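Local coordinates for protein SsfS6 (Streptomyces sp. SF2575, PDB 4FZR) that belongs to the erythromycin biosynthesis protein CIII-like family of the GT-B clan, whose members pair two Rossmann-like domains across a cleft, at residues 22-27 / 72-77; 27-32 / 55-60; 34-39 / 126-131. One frame throughout, in Å; residues are numbered along the deposited sequence.

Contact 1 of 3, residues 22-27 / 72-77; sequences AGCSEG and LDMPEV
Cys24 and Asp73 bring their backbones closest here, 6.0 Å from CA to CA, where a loop meets a loop and the first turn of a helix, with no direct hydrogen bond across. In the N-terminal Rossmann-like domain of this GT-B protein, residues 22-27 follow the first strand, 17-21, while 72-77 turn from a loop into the short helix 74-78. Cys24 carries most of the contact. Its SG sits between the backbone N and the carbonyl carbon (chi1 65°), which sends the sulfur out to the start of that helix, where it lies 3.8 Å from Met74 CG. The selenomethionine chain is bent at chi2 and chi3, and its SE lies 4.0 Å from Cys24 SG. Closer to the backbone, Cys24 CB rests against Leu72 CB at 4.2 Å. Leu72 and Met74 also touch Leu107 of helix 93-122.

Cys24 O and Leu72 O are both acceptors, 3.5 Å apart, and do not bond. Asn53 bridges the segments, its ND2 donating to Cys24 O and its OD1 accepting from Leu72 N. A water gives a further link, donating to Cys24 O at 2.9 Å and to Asp73 OD1 at 2.6 Å. Within 72-77 the loop is tied to the helix that follows: Asp73 N donates to Glu76 OE1 over 3.2 Å, reaching that oxygen from above the carboxylate plane, 40° out of it.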
loop_
_atom_site.group_PDB
_atom_site.type_symbol
_atom_site.label_atom_id
_atom_site.label_comp_id
_atom_site.label_asym_id
_atom_site.label_seq_id
_atom_site.Cartn_x
_atom_site.Cartn_y
_atom_site.Cartn_z
ATOM N N ALA A 22 -3.393 9.093 12.874
ATOM C CA ALA A 22 -4.742 8.735 12.437
ATOM C C ALA A 22 -5.684 8.442 13.607
ATOM O O ALA A 22 -5.295 8.546 14.773
ATOM C CB ALA A 22 -4.684 7.539 11.491
ATOM N N GLY A 23 -6.919 8.070 13.281
ATOM C CA GLY A 23 -7.971 7.915 14.273
ATOM C C GLY A 23 -8.107 6.531 14.881
ATOM O O GLY A 23 -7.127 5.796 15.019
ATOM N N CYS A 24 -9.333 6.177 15.258
ATOM C CA CYS A 24 -9.593 4.903 15.924
ATOM C C CYS A 24 -10.629 4.054 15.184
ATOM O O CYS A 24 -11.011 2.983 15.654
ATOM C CB CYS A 24 -10.046 5.137 17.369
ATOM S SG CYS A 24 -11.634 5.991 17.529
ATOM N N SER A 25 -11.079 4.531 14.026
ATOM C CA SER A 25 -11.975 3.748 13.182
ATOM C C SER A 25 -11.480 3.737 11.741
ATOM O O SER A 25 -10.744 4.628 11.321
ATOM C CB SER A 25 -13.399 4.297 13.255
ATOM O OG SER A 25 -13.429 5.681 12.962
ATOM N N GLU A 26 -11.898 2.726 10.989
ATOM C CA GLU A 26 -11.394 2.504 9.639
ATOM C C GLU A 26 -11.694 3.656 8.687
ATOM O O GLU A 26 -10.887 3.968 7.811
ATOM C CB GLU A 26 -11.961 1.200 9.075
ATOM C CG GLU A 26 -11.038 0.011 9.263
ATOM C CD GLU A 26 -11.729 -1.313 9.012
ATOM O OE1 GLU A 26 -12.353 -1.467 7.941
ATOM O OE2 GLU A 26 -11.650 -2.198 9.892
ATOM N N GLY A 27 -12.851 4.285 8.855
ATOM C CA GLY A 27 -13.259 5.360 7.970
ATOM C C GLY A 27 -12.404 6.600 8.128
ATOM O O GLY A 27 -12.418 7.481 7.270
ATOM N N LEU A 72 -9.946 1.126 20.913
ATOM C CA LEU A 72 -10.883 2.206 21.210
ATOM C C LEU A 72 -11.930 2.355 20.120
ATOM O O LEU A 72 -11.658 2.108 18.952
ATOM C CB LEU A 72 -10.128 3.532 21.284
ATOM C CG LEU A 72 -9.935 4.242 22.621
ATOM C CD1 LEU A 72 -9.503 5.679 22.377
ATOM C CD2 LEU A 72 -11.188 4.206 23.470
ATOM N N ASP A 73 -13.121 2.795 20.505
ATOM C CA ASP A 73 -14.122 3.212 19.540
ATOM C C ASP A 73 -14.631 4.574 19.978
ATOM O O ASP A 73 -14.468 4.966 21.129
ATOM C CB ASP A 73 -15.241 2.178 19.432
ATOM C CG ASP A 73 -14.743 0.852 18.886
ATOM O OD1 ASP A 73 -13.804 0.869 18.064
ATOM O OD2 ASP A 73 -15.273 -0.205 19.286
HETATM N N MSE A 74 -15.205 5.315 19.045
HETATM C CA MSE A 74 -15.575 6.696 19.317
HETATM C C MSE A 74 -16.634 6.870 20.415
HETATM O O MSE A 74 -16.486 7.739 21.275
HETATM C CB MSE A 74 -16.021 7.388 18.029
HETATM C CG MSE A 74 -14.876 7.994 17.233
HETATM SE SE MSE A 74 -13.834 9.287 18.268
HETATM C CE MSE A 74 -15.296 10.309 19.070
ATOM N N PRO A 75 -17.702 6.051 20.398
ATOM C CA PRO A 75 -18.735 6.176 21.435
ATOM C C PRO A 75 -18.140 6.174 22.835
ATOM O O PRO A 75 -18.549 6.954 23.693
ATOM C CB PRO A 75 -19.590 4.925 21.226
ATOM C CG PRO A 75 -19.434 4.610 19.780
ATOM C CD PRO A 75 -18.018 4.983 19.432
ATOM N N GLU A 76 -17.175 5.286 23.044
ATOM C CA GLU A 76 -16.437 5.203 24.296
ATOM C C GLU A 76 -16.023 6.579 24.810
ATOM O O GLU A 76 -16.105 6.849 26.008
ATOM C CB GLU A 76 -15.181 4.362 24.081
ATOM C CG GLU A 76 -14.956 3.299 25.119
ATOM C CD GLU A 76 -13.935 2.279 24.663
ATOM O OE1 GLU A 76 -13.997 1.869 23.483
ATOM O OE2 GLU A 76 -13.069 1.893 25.475
ATOM N N VAL A 77 -15.579 7.443 23.898
ATOM C CA VAL A 77 -14.975 8.721 24.276
ATOM C C VAL A 77 -15.960 9.866 24.070
ATOM O O VAL A 77 -15.813 10.942 24.649
ATOM C CB VAL A 77 -13.646 9.004 23.493
ATOM C CG1 VAL A 77 -13.217 7.791 22.676
ATOM C CG2 VAL A 77 -13.771 10.233 22.595
HETATM O O HOH W 1 -13.774 2.102 15.773
#

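Contact 2 of 3, residues 27-32 / 55-60; sequences GFVMPL and GPTVTG
This is an apolar contact between two short helical segments: Val29 and Met30 from one meet Thr57 and Val58 from the other at the carboxyl edge of the N-terminal sheet. Two CA pairs, Val29 with Val58 and Met30 with Thr57, are equally close at 7.5 Å, and methyl and methylene groups fill the gap. Val29 CG1 touches Val58 CG2 at 3.9 Å, the two side chains crossing at about a right angle. That branch of Val29 stands trans to the backbone N (chi1 174°), and it also reaches Thr57 CG2, more loosely, at 4.3 Å.

Each segment follows a strand of the parallel sheet: 27-32 comes after strand 17-21, and helix 55-60 comes after the neighbouring strand 45-51, as expected of a Rossmann-like alpha/beta domain. Thr57 turns its methyl, not its hydroxyl, to the partner: CG2 lies 3.8 Å from Met30 CG, again at nearly a right angle. The touch is made by the methylene CG; the selenomethionine chain bends only at chi3, which turns the terminal CE and does not move CG or SE.

Helix 55-60 is regular, with Thr59 N bonded to Gly55 O at 3.0 Å and Gly60 N to Pro56 O at 2.8 Å. Phe65 of strand 65-67 covers Val58 and Thr59, Met54 packs on Val29, and Thr59 also meets Asp215 of the second subunit.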
loop_
_atom_site.group_PDB
_atom_site.type_symbol
_atom_site.label_atom_id
_atom_site.label_comp_id
_atom_site.label_asym_id
_atom_site.label_seq_id
_atom_site.Cartn_x
_atom_site.Cartn_y
_atom_site.Cartn_z
ATOM N N GLY A 27 -12.851 4.285 8.855
ATOM C CA GLY A 27 -13.259 5.360 7.970
ATOM C C GLY A 27 -12.404 6.600 8.128
ATOM O O GLY A 27 -12.418 7.481 7.270
ATOM N N PHE A 28 -11.655 6.668 9.224
ATOM C CA PHE A 28 -10.794 7.814 9.489
ATOM C C PHE A 28 -9.325 7.488 9.215
ATOM O O PHE A 28 -8.474 8.375 9.217
ATOM C CB PHE A 28 -10.970 8.276 10.938
ATOM C CG PHE A 28 -12.371 8.717 11.270
ATOM C CD1 PHE A 28 -13.195 9.269 10.299
ATOM C CD2 PHE A 28 -12.864 8.575 12.556
ATOM C CE1 PHE A 28 -14.485 9.672 10.611
ATOM C CE2 PHE A 28 -14.150 8.974 12.871
ATOM C CZ PHE A 28 -14.962 9.524 11.898
ATOM N N VAL A 29 -9.031 6.214 8.976
ATOM C CA VAL A 29 -7.660 5.788 8.732
ATOM C C VAL A 29 -7.415 5.545 7.245
ATOM O O VAL A 29 -6.461 6.063 6.668
ATOM C CB VAL A 29 -7.332 4.508 9.520
ATOM C CG1 VAL A 29 -5.949 3.996 9.153
ATOM C CG2 VAL A 29 -7.418 4.776 11.012
HETATM N N MSE A 30 -8.303 4.776 6.628
HETATM C CA MSE A 30 -8.135 4.356 5.240
HETATM C C MSE A 30 -7.971 5.507 4.245
HETATM O O MSE A 30 -7.219 5.381 3.278
HETATM C CB MSE A 30 -9.315 3.475 4.817
HETATM C CG MSE A 30 -9.302 2.084 5.446
HETATM SE SE MSE A 30 -10.801 0.969 4.859
HETATM C CE MSE A 30 -12.274 2.181 5.275
ATOM N N PRO A 31 -8.682 6.623 4.458
ATOM C CA PRO A 31 -8.570 7.714 3.482
ATOM C C PRO A 31 -7.198 8.395 3.471
ATOM O O PRO A 31 -6.908 9.147 2.539
ATOM C CB PRO A 31 -9.658 8.702 3.926
ATOM C CG PRO A 31 -10.584 7.904 4.788
ATOM C CD PRO A 31 -9.715 6.898 5.470
ATOM N N LEU A 32 -6.373 8.142 4.484
ATOM C CA LEU A 32 -5.026 8.708 4.532
ATOM C C LEU A 32 -4.007 7.798 3.855
ATOM O O LEU A 32 -2.850 8.172 3.678
ATOM C CB LEU A 32 -4.596 8.956 5.979
ATOM C CG LEU A 32 -5.332 10.068 6.726
ATOM C CD1 LEU A 32 -4.931 10.060 8.190
ATOM C CD2 LEU A 32 -5.054 11.433 6.104
ATOM N N GLY A 55 -4.339 -1.308 13.943
ATOM C CA GLY A 55 -3.124 -1.964 13.485
ATOM C C GLY A 55 -3.281 -2.746 12.195
ATOM O O GLY A 55 -2.553 -2.504 11.233
ATOM N N PRO A 56 -4.224 -3.700 12.169
ATOM C CA PRO A 56 -4.460 -4.551 10.996
ATOM C C PRO A 56 -4.878 -3.770 9.747
ATOM O O PRO A 56 -4.543 -4.171 8.631
ATOM C CB PRO A 56 -5.604 -5.467 11.449
ATOM C CG PRO A 56 -5.528 -5.472 12.927
ATOM C CD PRO A 56 -5.051 -4.107 13.318
ATOM N N THR A 57 -5.612 -2.677 9.935
ATOM C CA THR A 57 -6.038 -1.842 8.816
ATOM C C THR A 57 -4.830 -1.138 8.204
ATOM O O THR A 57 -4.700 -1.049 6.985
ATOM C CB THR A 57 -7.073 -0.780 9.256
ATOM O OG1 THR A 57 -8.260 -1.428 9.733
ATOM C CG2 THR A 57 -7.440 0.141 8.096
ATOM N N VAL A 58 -3.942 -0.648 9.063
ATOM C CA VAL A 58 -2.762 0.079 8.617
ATOM C C VAL A 58 -1.784 -0.852 7.905
ATOM O O VAL A 58 -1.305 -0.542 6.815
ATOM C CB VAL A 58 -2.062 0.779 9.798
ATOM C CG1 VAL A 58 -0.718 1.368 9.364
ATOM C CG2 VAL A 58 -2.983 1.850 10.400
ATOM N N THR A 59 -1.501 -2.002 8.509
ATOM C CA THR A 59 -0.555 -2.938 7.918
ATOM C C THR A 59 -1.174 -3.629 6.712
ATOM O O THR A 59 -0.472 -4.018 5.779
ATOM C CB THR A 59 -0.082 -3.984 8.939
ATOM O OG1 THR A 59 -1.152 -4.883 9.259
ATOM C CG2 THR A 59 0.388 -3.291 10.190
ATOM N N GLY A 60 -2.494 -3.766 6.729
ATOM C CA GLY A 60 -3.210 -4.355 5.612
ATOM C C GLY A 60 -3.191 -3.463 4.380
ATOM O O GLY A 60 -3.463 -3.915 3.269
#

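Contact 3 of 3, residues 34-39 / 126-131; sequences PLSWAL and LVLTET
No flat group takes part where Leu35, Ser36 and Leu39 meet Leu128; the ring on this helix, the indole of Trp37, points elsewhere and stacks on Trp37 of the second subunit, with its NE1 bonded to Ala61 O. What faces the strand is aliphatic. Leu128 stands up from strand 126-130 and pushes its isobutyl group between Leu35 and Leu39, one helical turn apart. Leu35 CD2 is 3.6 Å from Leu128 CD1 and 3.8 Å from Leu128 CD2, so it sits against the whole fork. Leu39 CD1 comes in on the second branch alone, 4.0 Å from Leu128 CD2. Opposite torsion choices set up this grip: CG is trans to the backbone N in Leu35 (chi1 -177°) but trans to the carbonyl carbon in Leu39 (chi1 -66°).

Helix 33-41 belongs to the first beta-alpha-beta crossover of the Rossmann-like sheet, between strands 17-21 and 45-51, and here it covers strand 126-130, which flanks 17-21 on the side away from 45-51. The short segments run nearly antiparallel, at 158°, with axes 10.4 Å apart. Ile18 of strand 17-21 extends the apolar layer beside Leu39 and Leu128, and Val392 of helix 388-395 packs on Leu39.

Ser36 OG lies 4.1 Å from Leu128 CD2, yet its hydrogen bond goes back to Leu32 O, just before the helix. With that hydroxyl satisfied, the buried helix-to-strand contact rests on van der Waals packing, without a polar bond across it.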
loop_
_atom_site.group_PDB
_atom_site.type_symbol
_atom_site.label_atom_id
_atom_site.label_comp_id
_atom_site.label_asym_id
_atom_site.label_seq_id
_atom_site.Cartn_x
_atom_site.Cartn_y
_atom_site.Cartn_z
ATOM N N PRO A 34 -3.705 6.578 0.659
ATOM C CA PRO A 34 -3.102 6.928 -0.635
ATOM C C PRO A 34 -2.075 8.065 -0.563
ATOM O O PRO A 34 -1.078 8.020 -1.284
ATOM C CB PRO A 34 -4.314 7.327 -1.486
ATOM C CG PRO A 34 -5.462 6.600 -0.858
ATOM C CD PRO A 34 -5.176 6.656 0.611
ATOM N N LEU A 35 -2.305 9.061 0.285
ATOM C CA LEU A 35 -1.331 10.133 0.454
ATOM C C LEU A 35 -0.075 9.595 1.135
ATOM O O LEU A 35 1.042 9.999 0.808
ATOM C CB LEU A 35 -1.924 11.286 1.268
ATOM C CG LEU A 35 -1.019 12.510 1.449
ATOM C CD1 LEU A 35 -0.478 13.009 0.114
ATOM C CD2 LEU A 35 -1.766 13.627 2.166
ATOM N N SER A 36 -0.269 8.675 2.078
ATOM C CA SER A 36 0.837 8.059 2.808
ATOM C C SER A 36 1.739 7.262 1.877
ATOM O O SER A 36 2.961 7.293 2.006
ATOM C CB SER A 36 0.305 7.131 3.899
ATOM O OG SER A 36 -0.194 7.866 5.002
ATOM N N TRP A 37 1.129 6.536 0.949
ATOM C CA TRP A 37 1.890 5.772 -0.032
ATOM C C TRP A 37 2.508 6.675 -1.102
ATOM O O TRP A 37 3.528 6.329 -1.699
ATOM C CB TRP A 37 1.016 4.698 -0.684
ATOM C CG TRP A 37 1.277 3.328 -0.133
ATOM C CD1 TRP A 37 0.425 2.567 0.617
ATOM C CD2 TRP A 37 2.480 2.561 -0.278
ATOM N NE1 TRP A 37 1.021 1.370 0.940
ATOM C CE2 TRP A 37 2.282 1.342 0.404
ATOM C CE3 TRP A 37 3.703 2.786 -0.922
ATOM C CZ2 TRP A 37 3.262 0.350 0.461
ATOM C CZ3 TRP A 37 4.676 1.797 -0.866
ATOM C CH2 TRP A 37 4.449 0.595 -0.178
ATOM N N ALA A 38 1.881 7.822 -1.347
ATOM C CA ALA A 38 2.409 8.793 -2.297
ATOM C C ALA A 38 3.716 9.359 -1.758
ATOM O O ALA A 38 4.673 9.572 -2.505
ATOM C CB ALA A 38 1.402 9.913 -2.536
ATOM N N LEU A 39 3.748 9.598 -0.451
ATOM C CA LEU A 39 4.960 10.056 0.215
ATOM C C LEU A 39 6.043 8.989 0.135
ATOM O O LEU A 39 7.186 9.270 -0.227
ATOM C CB LEU A 39 4.667 10.390 1.680
ATOM C CG LEU A 39 3.738 11.584 1.915
ATOM C CD1 LEU A 39 3.346 11.697 3.388
ATOM C CD2 LEU A 39 4.384 12.875 1.425
ATOM N N LEU A 126 7.698 16.049 9.833
ATOM C CA LEU A 126 6.372 16.435 9.383
ATOM C C LEU A 126 5.304 15.549 10.006
ATOM O O LEU A 126 5.522 14.357 10.220
ATOM C CB LEU A 126 6.313 16.311 7.859
ATOM C CG LEU A 126 5.365 17.203 7.060
ATOM C CD1 LEU A 126 5.329 18.610 7.610
ATOM C CD2 LEU A 126 5.839 17.219 5.620
ATOM N N VAL A 127 4.153 16.143 10.303
ATOM C CA VAL A 127 2.991 15.386 10.747
ATOM C C VAL A 127 1.896 15.504 9.698
ATOM O O VAL A 127 1.514 16.606 9.314
ATOM C CB VAL A 127 2.448 15.890 12.110
ATOM C CG1 VAL A 127 1.168 15.151 12.481
ATOM C CG2 VAL A 127 3.487 15.709 13.205
ATOM N N LEU A 128 1.422 14.360 9.214
ATOM C CA LEU A 128 0.256 14.312 8.337
ATOM C C LEU A 128 -0.930 13.762 9.121
ATOM O O LEU A 128 -0.805 12.762 9.832
ATOM C CB LEU A 128 0.537 13.441 7.113
ATOM C CG LEU A 128 -0.675 12.937 6.318
ATOM C CD1 LEU A 128 -1.468 14.090 5.722
ATOM C CD2 LEU A 128 -0.227 11.972 5.229
ATOM N N THR A 129 -2.081 14.410 8.995
ATOM C CA THR A 129 -3.228 14.040 9.807
ATOM C C THR A 129 -4.558 14.392 9.144
ATOM O O THR A 129 -4.609 15.081 8.125
ATOM C CB THR A 129 -3.155 14.733 11.178
ATOM O OG1 THR A 129 -4.107 14.146 12.072
ATOM C CG2 THR A 129 -3.428 16.221 11.040
ATOM N N GLU A 130 -5.633 13.892 9.739
ATOM C CA GLU A 130 -6.987 14.157 9.279
ATOM C C GLU A 130 -7.573 15.310 10.099
ATOM O O GLU A 130 -7.267 15.453 11.281
ATOM C CB GLU A 130 -7.819 12.882 9.418
ATOM C CG GLU A 130 -9.287 13.033 9.134
ATOM C CD GLU A 130 -10.101 13.172 10.403
ATOM O OE1 GLU A 130 -9.843 12.416 11.364
ATOM O OE2 GLU A 130 -10.995 14.042 10.444
ATOM N N THR A 131 -8.401 16.137 9.466
ATOM C CA THR A 131 -8.841 17.400 10.070
ATOM C C THR A 131 -9.411 17.296 11.493
ATOM O O THR A 131 -9.301 18.241 12.269
ATOM C CB THR A 131 -9.860 18.143 9.167
ATOM O OG1 THR A 131 -10.420 19.249 9.886
ATOM C CG2 THR A 131 -10.980 17.223 8.725
#

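Overall arrangement
Strand 17-21 and what follows it connect all three contacts: its outgoing loop enters contact 1, the next helical segment contact 2, and helix 33-41 contact 3. Contacts 1 and 2 share Gly27, have centres 12 Å apart and touch at several points, among them Glu26 CG to Thr57 OG1 at 3.2 Å and Ala22 CB to Val29 CG2 at 3.9 Å. Contact 2 is also nested in the loop that contact 1 closes. Contacts 2 and 3, with centres again 12 Å apart, touch through Leu32 CD1 and Glu130 N at 4.2 Å, and both reach the second subunit. Contacts 1 and 3 are about 18 Å apart between centres, about 5 Å between nearest atoms, and do not touch.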